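Local coordinates for E2A dna-binding protein (Human adenovirus 5, PDB 2WB0) that binds single-stranded DNA and unwinds the template by forming multimers during the elongation phase of adenovirus strand-displacement replication, at residues K110-S115 with C182-S187; I116-E121 with H168-P173; Q58-S63 with F245-A250. All blocks are in the same frame, centred on the assembly; numbering follows the deposited sequence. Where two conformers were deposited one is given.

Contacts 1 and 2 lie in the first zinc-binding region, while contact 3 joins the helical region to the second zinc-binding region and closes a chain loop enclosing both. In contact 1 the segments 110-115 and 182-187 supply three of the four ligands of a zinc ion. Contact 2 lies about 10 Å from contact 1, centre to centre, nested inside the chain loop that contact 1 closes, and the two touch: His-113 CE1 lies 3.4 Å from His-168 CD2. The Asp-169 side chain of contact 2 comes within about 6 Å of the same zinc. Contact 3 lies about 23 Å from contact 1 and about 28 Å from contact 2, centre to centre.

Contact 1: residues K110-S115 with C182-S187; sequences KCLHGS and CGMFFS. With ZN (zinc ion), chain B.
Cys-111 and Leu-112 face Met-184 and Cys-182 across two non-helical pieces of backbone, with CA atoms 6.3 Å apart for Cys-111 and Met-184 and 6.0 Å for Leu-112 and Cys-182. Together the segments build most of a zinc site with three cysteines and one histidine. A type I turn from Cys-111 to Gly-114, closed by Gly-114 N bonding to Cys-111 O, presents two ligands two residues apart. Gly-114 ends the turn with positive phi, where a CB would press on the preceding carbonyl oxygen. Cys-111 SG binds the zinc ion at 2.3 Å and His-113 ND1 binds it at 2.1 Å. Cys-182 SG comes in from the second segment, and Cys-166 completes the set. In both Cys-111 and Cys-182 the sulfur sits between the backbone N and the carbonyl carbon (chi1 71° and 59°), which turns it to the metal. Cysteine and histidine suit these places because thiolate sulfur and imidazole nitrogen are good zinc ligands. The second segment also borders the histidine: Cys-182 N lies at the ring edge, near its plane, 3.4 Å from His-113 CE1. A weak bond from His-113 N to Cys-111 SG gives this sulfur a second partner within the turn. Away from the metal, Leu-112 CB rests on Cys-182 CB, and Trp-98 of strand 95-99 touches both Leu-112 and Met-184. These two apolar side chains cross at about a right angle. A chain bent at chi3 (-47°) carries Met-184 CE to the leucine branch, while Met-184 SD lies 3.9 Å from Cys-111 CA. Met-184 CE is modelled only 3.2 Å from Leu-112 CD1, tight enough to leave the exact methyl positions doubtful.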
loop_
_atom_site.group_PDB
_atom_site.type_symbol
_atom_site.label_atom_id
_atom_site.label_comp_id
_atom_site.label_asym_id
_atom_site.label_seq_id
_atom_site.Cartn_x
_atom_site.Cartn_y
_atom_site.Cartn_z
ATOM N N LYS A 110 -16.060 -3.815 -3.793
ATOM C CA LYS A 110 -15.600 -5.238 -3.893
ATOM C C LYS A 110 -14.341 -5.400 -3.023
ATOM O O LYS A 110 -13.512 -4.493 -2.956
ATOM C CB LYS A 110 -15.309 -5.656 -5.357
ATOM C CG LYS A 110 -16.584 -5.612 -6.145
ATOM C CD LYS A 110 -16.411 -5.821 -7.602
ATOM C CE LYS A 110 -17.660 -5.259 -8.372
ATOM N NZ LYS A 110 -17.979 -3.705 -8.728
ATOM N N CYS A 111 -14.218 -6.524 -2.320
ATOM C CA CYS A 111 -13.039 -6.803 -1.520
ATOM C C CYS A 111 -11.953 -7.474 -2.318
ATOM O O CYS A 111 -12.054 -7.588 -3.533
ATOM C CB CYS A 111 -13.415 -7.642 -0.286
ATOM S SG CYS A 111 -13.841 -9.335 -0.708
ATOM N N LEU A 112 -10.889 -7.906 -1.645
ATOM C CA LEU A 112 -9.750 -8.547 -2.321
ATOM C C LEU A 112 -10.092 -9.865 -2.997
ATOM O O LEU A 112 -9.451 -10.240 -3.967
ATOM C CB LEU A 112 -8.621 -8.770 -1.328
ATOM C CG LEU A 112 -7.543 -7.726 -1.095
ATOM C CD1 LEU A 112 -7.500 -6.411 -1.963
ATOM C CD2 LEU A 112 -7.106 -7.608 0.363
ATOM N N HIS A 113 -11.156 -10.497 -2.546
ATOM C CA HIS A 113 -11.672 -11.678 -3.186
ATOM C C HIS A 113 -12.236 -11.376 -4.553
ATOM O O HIS A 113 -12.407 -12.291 -5.372
ATOM C CB HIS A 113 -12.782 -12.238 -2.367
ATOM C CG HIS A 113 -12.311 -12.980 -1.171
ATOM N ND1 HIS A 113 -12.322 -12.444 0.103
ATOM C CD2 HIS A 113 -11.845 -14.245 -1.059
ATOM C CE1 HIS A 113 -11.838 -13.343 0.947
ATOM N NE2 HIS A 113 -11.519 -14.430 0.263
ATOM N N GLY A 114 -12.562 -10.109 -4.789
ATOM C CA GLY A 114 -13.199 -9.657 -6.021
ATOM C C GLY A 114 -14.726 -9.759 -5.990
ATOM O O GLY A 114 -15.403 -9.563 -7.004
ATOM N N SER A 115 -15.272 -10.096 -4.836
ATOM C CA SER A 115 -16.705 -10.170 -4.640
ATOM C C SER A 115 -17.233 -8.957 -3.920
ATOM O O SER A 115 -16.517 -8.255 -3.159
ATOM C CB SER A 115 -17.094 -11.430 -3.846
ATOM O OG SER A 115 -16.278 -11.618 -2.713
ATOM N N CYS A 182 -10.568 -11.778 3.740
ATOM C CA CYS A 182 -9.409 -11.095 3.153
ATOM C C CYS A 182 -8.943 -9.963 4.074
ATOM O O CYS A 182 -7.891 -9.370 3.820
ATOM C CB CYS A 182 -9.732 -10.518 1.733
ATOM S SG CYS A 182 -11.097 -9.356 1.780
ATOM N N GLY A 183 -9.702 -9.690 5.146
ATOM C CA GLY A 183 -9.342 -8.693 6.161
ATOM C C GLY A 183 -9.810 -7.269 5.824
ATOM O O GLY A 183 -9.504 -6.328 6.537
ATOM N N MET A 184 -10.498 -7.095 4.701
ATOM C CA MET A 184 -10.991 -5.781 4.311
ATOM C C MET A 184 -12.349 -5.532 4.982
ATOM O O MET A 184 -13.230 -6.419 5.021
ATOM C CB MET A 184 -11.150 -5.754 2.791
ATOM C CG MET A 184 -11.270 -4.377 2.231
ATOM S SD MET A 184 -10.826 -4.299 0.465
ATOM C CE MET A 184 -9.388 -5.149 0.358
ATOM N N PHE A 185 -12.521 -4.323 5.491
ATOM C CA PHE A 185 -13.748 -3.865 6.165
ATOM C C PHE A 185 -13.761 -2.345 6.113
ATOM O O PHE A 185 -12.707 -1.686 6.364
ATOM C CB PHE A 185 -13.770 -4.312 7.630
ATOM C CG PHE A 185 -14.917 -3.755 8.381
ATOM C CD1 PHE A 185 -16.183 -4.327 8.233
ATOM C CD2 PHE A 185 -14.775 -2.569 9.134
ATOM C CE1 PHE A 185 -17.304 -3.808 8.909
ATOM C CE2 PHE A 185 -15.904 -2.060 9.841
ATOM C CZ PHE A 185 -17.137 -2.671 9.708
ATOM N N PHE A 186 -14.901 -1.775 5.775
ATOM C CA PHE A 186 -15.068 -0.324 5.814
ATOM C C PHE A 186 -16.177 0.051 6.780
ATOM O O PHE A 186 -17.309 -0.428 6.664
ATOM C CB PHE A 186 -15.331 0.207 4.399
ATOM C CG PHE A 186 -14.247 -0.158 3.418
ATOM C CD1 PHE A 186 -12.940 0.350 3.592
ATOM C CD2 PHE A 186 -14.521 -0.954 2.316
ATOM C CE1 PHE A 186 -11.916 0.054 2.697
ATOM C CE2 PHE A 186 -13.498 -1.285 1.400
ATOM C CZ PHE A 186 -12.197 -0.823 1.599
ATOM N N SER A 187 -15.830 0.856 7.791
ATOM C CA SER A 187 -16.843 1.375 8.737
ATOM C C SER A 187 -17.756 2.277 7.956
ATOM O O SER A 187 -18.965 2.375 8.220
ATOM C CB SER A 187 -16.186 2.239 9.798
ATOM O OG SER A 187 -16.033 1.440 10.928
HETATM ZN ZN ZN B . -12.863 -10.623 0.898
#

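Contact 2: residues I116-E121 with H168-P173; sequences IMINKE and HDAACP
Lys-120 NZ is gathered in by the carbonyl oxygens of segment 168-173, a 3-10 end running into a loop, its shortest sound bond being 2.7 Å to Cys-172 O. The segment makes a type I beta turn from Asp-169 to Cys-172, closed by Cys-172 N to Asp-169 O, and it lies beside strand 118-124, an outer strand of a three-stranded antiparallel sheet. The ammonium group meets Cys-172 O with a C=O...N angle of 145°, tilted 26° from the carbonyl plane. Two weak bonds add to the grip, Lys-120 NZ to Asp-169 O at 2.9 Å and Lys-120 NZ to Ala-170 O at 3.4 Å. Asp-169 O thus serves both the turn and the lysine. A water donates to Pro-173 O at 3.0 Å, but its approach to Lys-120 NZ is doubtful. Lysine suits the place because its long chain can span from strand to turn and its three N-H groups can serve several carbonyls. The bend at chi2 (-106°) turns CD off an extended course, and further out Lys-120 CE passes 3.1 Å from Cys-172 O. The Asp-169 carboxylate is engaged by Ser-181 OG and Ser-178 N, and its OD2 stays 6.9 Å from Lys-120 NZ, so no salt bridge forms between these two and backbone oxygens meet the ammonium. Strand alternation brings Ile-118 to the same side as Lys-120, and backbone bonds tie both residues to strand 158-165. Beside the polar cluster the single methyl of Ala-170 takes little room, its CB meeting Ile-118 CG1 at 4.1 Å.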
loop_
_atom_site.group_PDB
_atom_site.type_symbol
_atom_site.label_atom_id
_atom_site.label_comp_id
_atom_site.label_asym_id
_atom_site.label_seq_id
_atom_site.Cartn_x
_atom_site.Cartn_y
_atom_site.Cartn_z
ATOM N N ILE A 116 -18.473 -8.653 -4.224
ATOM C CA ILE A 116 -19.049 -7.533 -3.644
ATOM C C ILE A 116 -19.074 -7.649 -2.109
ATOM O O ILE A 116 -19.248 -8.768 -1.575
ATOM C CB ILE A 116 -20.449 -7.156 -4.249
ATOM C CG1 ILE A 116 -21.568 -7.496 -3.393
ATOM C CG2 ILE A 116 -20.718 -7.241 -5.749
ATOM C CD1 ILE A 116 -21.822 -6.247 -2.870
ATOM N N MET A 117 -18.909 -6.505 -1.431
ATOM C CA MET A 117 -18.960 -6.420 0.021
ATOM C C MET A 117 -20.377 -6.193 0.549
ATOM O O MET A 117 -21.114 -5.393 0.008
ATOM C CB MET A 117 -17.988 -5.329 0.574
ATOM C CG MET A 117 -16.486 -5.660 0.193
ATOM S SD MET A 117 -15.352 -4.291 0.733
ATOM C CE MET A 117 -15.265 -4.648 2.517
ATOM N N ILE A 118 -20.705 -6.916 1.629
ATOM C CA ILE A 118 -22.045 -6.920 2.184
ATOM C C ILE A 118 -22.274 -5.762 3.124
ATOM O O ILE A 118 -21.407 -5.437 3.925
ATOM C CB ILE A 118 -22.269 -8.257 2.909
ATOM C CG1 ILE A 118 -22.046 -9.443 1.950
ATOM C CG2 ILE A 118 -23.691 -8.285 3.613
ATOM C CD1 ILE A 118 -23.027 -9.473 0.831
ATOM N N ASN A 119 -23.456 -5.141 3.083
ATOM C CA ASN A 119 -23.746 -4.046 4.002
ATOM C C ASN A 119 -23.931 -4.564 5.427
ATOM O O ASN A 119 -24.487 -5.588 5.604
ATOM C CB ASN A 119 -25.026 -3.306 3.579
ATOM C CG ASN A 119 -24.744 -2.164 2.611
ATOM O OD1 ASN A 119 -24.749 -2.353 1.389
ATOM N ND2 ASN A 119 -24.471 -0.960 3.165
ATOM N N LYS A 120 -23.463 -3.816 6.426
ATOM C CA LYS A 120 -23.523 -4.176 7.862
ATOM C C LYS A 120 -23.813 -2.886 8.633
ATOM O O LYS A 120 -23.375 -1.803 8.238
ATOM C CB LYS A 120 -22.147 -4.581 8.399
ATOM C CG LYS A 120 -21.706 -5.994 8.202
ATOM C CD LYS A 120 -21.782 -6.777 9.513
ATOM C CE LYS A 120 -21.960 -8.267 9.279
ATOM N NZ LYS A 120 -20.620 -8.923 9.039
ATOM N N GLU A 121 -24.473 -3.021 9.776
ATOM C CA GLU A 121 -24.472 -1.917 10.729
ATOM C C GLU A 121 -23.260 -2.050 11.686
ATOM O O GLU A 121 -22.939 -3.147 12.148
ATOM C CB GLU A 121 -25.804 -1.848 11.452
ATOM C CG GLU A 121 -25.713 -1.254 12.849
ATOM C CD GLU A 121 -27.029 -0.631 13.303
ATOM O OE1 GLU A 121 -28.112 -0.977 12.720
ATOM O OE2 GLU A 121 -26.947 0.245 14.206
ATOM N N HIS A 168 -17.234 -13.266 3.177
ATOM C CA HIS A 168 -16.909 -14.399 4.042
ATOM C C HIS A 168 -17.032 -14.041 5.506
ATOM O O HIS A 168 -17.071 -14.940 6.353
ATOM C CB HIS A 168 -15.516 -14.874 3.723
ATOM C CG HIS A 168 -15.377 -15.309 2.295
ATOM N ND1 HIS A 168 -15.636 -16.599 1.886
ATOM C CD2 HIS A 168 -15.016 -14.623 1.185
ATOM C CE1 HIS A 168 -15.443 -16.690 0.580
ATOM N NE2 HIS A 168 -15.062 -15.506 0.129
ATOM N N ASP A 169 -17.194 -12.761 5.778
ATOM C CA ASP A 169 -17.489 -12.271 7.128
ATOM C C ASP A 169 -18.930 -11.946 7.369
ATOM O O ASP A 169 -19.238 -11.349 8.406
ATOM C CB ASP A 169 -16.585 -11.053 7.427
ATOM C CG ASP A 169 -15.074 -11.419 7.367
ATOM O OD1 ASP A 169 -14.726 -12.611 7.673
ATOM O OD2 ASP A 169 -14.243 -10.542 7.002
ATOM N N ALA A 170 -19.837 -12.304 6.431
ATOM C CA ALA A 170 -21.201 -11.704 6.479
ATOM C C ALA A 170 -21.999 -12.090 7.748
ATOM O O ALA A 170 -22.840 -11.330 8.228
ATOM C CB ALA A 170 -22.009 -12.012 5.190
ATOM N N ALA A 171 -21.646 -13.210 8.348
ATOM C CA ALA A 171 -22.297 -13.648 9.598
ATOM C C ALA A 171 -21.469 -13.304 10.879
ATOM O O ALA A 171 -21.832 -13.698 11.969
ATOM C CB ALA A 171 -22.611 -15.195 9.501
ATOM N N CYS A 172 -20.356 -12.579 10.726
ATOM C CA CYS A 172 -19.533 -12.122 11.841
ATOM C C CYS A 172 -20.067 -10.752 12.286
ATOM O O CYS A 172 -20.668 -10.026 11.485
ATOM C CB CYS A 172 -18.088 -11.916 11.394
ATOM S SG CYS A 172 -17.235 -13.433 10.914
ATOM N N PRO A 173 -19.853 -10.382 13.557
ATOM C CA PRO A 173 -20.040 -8.971 13.948
ATOM C C PRO A 173 -19.246 -8.077 12.993
ATOM O O PRO A 173 -18.232 -8.520 12.505
ATOM C CB PRO A 173 -19.351 -8.893 15.337
ATOM C CG PRO A 173 -19.518 -10.288 15.893
ATOM C CD PRO A 173 -19.313 -11.197 14.669
HETATM O O HOH W 1 -18.369 -8.184 9.540
#

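Contact 3: residues Q58-S63 with F245-A250; sequences QLTFTS and FALSNA
Phe-61 and Phe-245 form an inclined edge-to-face pair, centroids 5.0 Å apart and planes at 56°, between the loop before helix 64-83 and the end of strand 242-246. The edge of Phe-245 points to the face of Phe-61, led by Phe-245 CD2, 3.8 Å from Phe-61 CD1. A CH-pi contact accompanies it: Phe-245 CB sits over the same Phe-61 ring, offset toward the rim and 3.5 Å from Phe-61 CE2. Apolar contacts come from Leu-247, whose CD2 reaches both Phe-61 CE2 and Thr-60 CG2, each at 3.7 Å, and Thr-60 CG2 lies over the other face of Phe-61. With OG1 beside the backbone N (chi1 -53°), Thr-60 CG2 stands anti to that N and faces the leucine. The polar element is backbone: Ala-246 O lies at the ring edge, near the plane, 3.4 Å from Phe-61 CZ, where the slightly positive rim hydrogens suit a carbonyl oxygen. Val-274 of strand 271-276 also touches both aromatic residues. The chemistry implies that the two segments cohere by ring and methyl packing, without hydrogen bonds between them, while Asp-302 and Ser-299 supply polar ties to 58-63 alongside.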
loop_
_atom_site.group_PDB
_atom_site.type_symbol
_atom_site.label_atom_id
_atom_site.label_comp_id
_atom_site.label_asym_id
_atom_site.label_seq_id
_atom_site.Cartn_x
_atom_site.Cartn_y
_atom_site.Cartn_z
ATOM N N GLN A 58 4.969 17.672 -0.935
ATOM C CA GLN A 58 3.965 17.586 0.108
ATOM C C GLN A 58 3.409 16.155 0.156
ATOM O O GLN A 58 2.956 15.642 -0.862
ATOM C CB GLN A 58 2.822 18.586 -0.177
ATOM C CG GLN A 58 3.243 20.066 0.094
ATOM C CD GLN A 58 2.485 21.117 -0.746
ATOM O OE1 GLN A 58 1.759 21.960 -0.190
ATOM N NE2 GLN A 58 2.661 21.076 -2.098
ATOM N N LEU A 59 3.529 15.493 1.296
ATOM C CA LEU A 59 2.992 14.128 1.441
ATOM C C LEU A 59 1.649 14.268 2.147
ATOM O O LEU A 59 1.486 15.247 2.913
ATOM C CB LEU A 59 3.969 13.257 2.275
ATOM C CG LEU A 59 5.294 12.968 1.524
ATOM C CD1 LEU A 59 6.252 12.121 2.328
ATOM C CD2 LEU A 59 5.092 12.313 0.125
ATOM N N THR A 60 0.726 13.313 1.958
ATOM C CA THR A 60 -0.609 13.457 2.572
ATOM C C THR A 60 -0.947 12.110 3.164
ATOM O O THR A 60 -1.061 11.120 2.397
ATOM C CB THR A 60 -1.683 13.779 1.534
ATOM O OG1 THR A 60 -1.265 14.912 0.779
ATOM C CG2 THR A 60 -3.065 14.151 2.238
ATOM N N PHE A 61 -1.025 12.058 4.503
ATOM C CA PHE A 61 -1.197 10.773 5.227
ATOM C C PHE A 61 -0.127 9.747 4.826
ATOM O O PHE A 61 -0.440 8.502 4.686
ATOM C CB PHE A 61 -2.530 10.092 4.945
ATOM C CG PHE A 61 -3.736 10.984 5.104
ATOM C CD1 PHE A 61 -3.891 11.833 6.230
ATOM C CD2 PHE A 61 -4.689 11.005 4.114
ATOM C CE1 PHE A 61 -5.051 12.727 6.297
ATOM C CE2 PHE A 61 -5.794 11.811 4.198
ATOM C CZ PHE A 61 -5.995 12.646 5.299
ATOM N N THR A 62 1.094 10.201 4.646
ATOM C CA THR A 62 2.178 9.292 4.314
ATOM C C THR A 62 3.318 9.717 5.216
ATOM O O THR A 62 3.538 10.914 5.368
ATOM C CB THR A 62 2.588 9.536 2.866
ATOM O OG1 THR A 62 1.520 9.169 2.036
ATOM C CG2 THR A 62 3.855 8.747 2.507
ATOM N N SER A 63 4.027 8.768 5.819
ATOM C CA SER A 63 5.202 9.173 6.609
ATOM C C SER A 63 6.397 9.317 5.710
ATOM O O SER A 63 6.494 8.623 4.661
ATOM C CB SER A 63 5.509 8.192 7.705
ATOM O OG SER A 63 6.236 7.130 7.211
ATOM N N PHE A 245 -9.256 7.773 4.459
ATOM C CA PHE A 245 -9.182 8.941 5.373
ATOM C C PHE A 245 -9.793 10.159 4.670
ATOM O O PHE A 245 -9.434 10.454 3.535
ATOM C CB PHE A 245 -7.731 9.319 5.676
ATOM C CG PHE A 245 -7.015 8.419 6.662
ATOM C CD1 PHE A 245 -7.195 7.048 6.688
ATOM C CD2 PHE A 245 -6.028 8.982 7.522
ATOM C CE1 PHE A 245 -6.570 6.228 7.660
ATOM C CE2 PHE A 245 -5.321 8.182 8.456
ATOM C CZ PHE A 245 -5.586 6.777 8.502
ATOM N N ALA A 246 -10.699 10.884 5.337
ATOM C CA ALA A 246 -11.282 12.083 4.749
ATOM C C ALA A 246 -10.234 13.166 4.591
ATOM O O ALA A 246 -9.332 13.280 5.459
ATOM C CB ALA A 246 -12.452 12.619 5.686
ATOM N N LEU A 247 -10.316 13.936 3.509
ATOM C CA LEU A 247 -9.520 15.160 3.386
ATOM C C LEU A 247 -10.486 16.239 3.888
ATOM O O LEU A 247 -11.260 16.799 3.110
ATOM C CB LEU A 247 -9.079 15.487 1.956
ATOM C CG LEU A 247 -8.130 14.413 1.313
ATOM C CD1 LEU A 247 -8.069 14.623 -0.164
ATOM C CD2 LEU A 247 -6.775 14.579 1.911
ATOM N N SER A 248 -10.469 16.553 5.170
ATOM C CA SER A 248 -11.589 17.383 5.721
ATOM C C SER A 248 -11.650 18.909 5.409
ATOM O O SER A 248 -12.760 19.464 5.389
ATOM C CB SER A 248 -11.800 17.125 7.224
ATOM O OG SER A 248 -12.340 15.840 7.443
ATOM N N ASN A 249 -10.523 19.603 5.201
ATOM C CA ASN A 249 -10.654 21.015 4.737
ATOM C C ASN A 249 -10.887 21.163 3.189
ATOM O O ASN A 249 -11.163 22.270 2.680
ATOM C CB ASN A 249 -9.504 21.889 5.284
ATOM C CG ASN A 249 -9.449 21.909 6.831
ATOM O OD1 ASN A 249 -8.376 21.821 7.426
ATOM N ND2 ASN A 249 -10.606 22.012 7.482
ATOM N N ALA A 250 -10.855 20.041 2.456
ATOM C CA ALA A 250 -10.794 20.072 1.006
ATOM C C ALA A 250 -12.016 20.636 0.301
ATOM O O ALA A 250 -11.922 20.992 -0.887
ATOM C CB ALA A 250 -10.435 18.741 0.448
#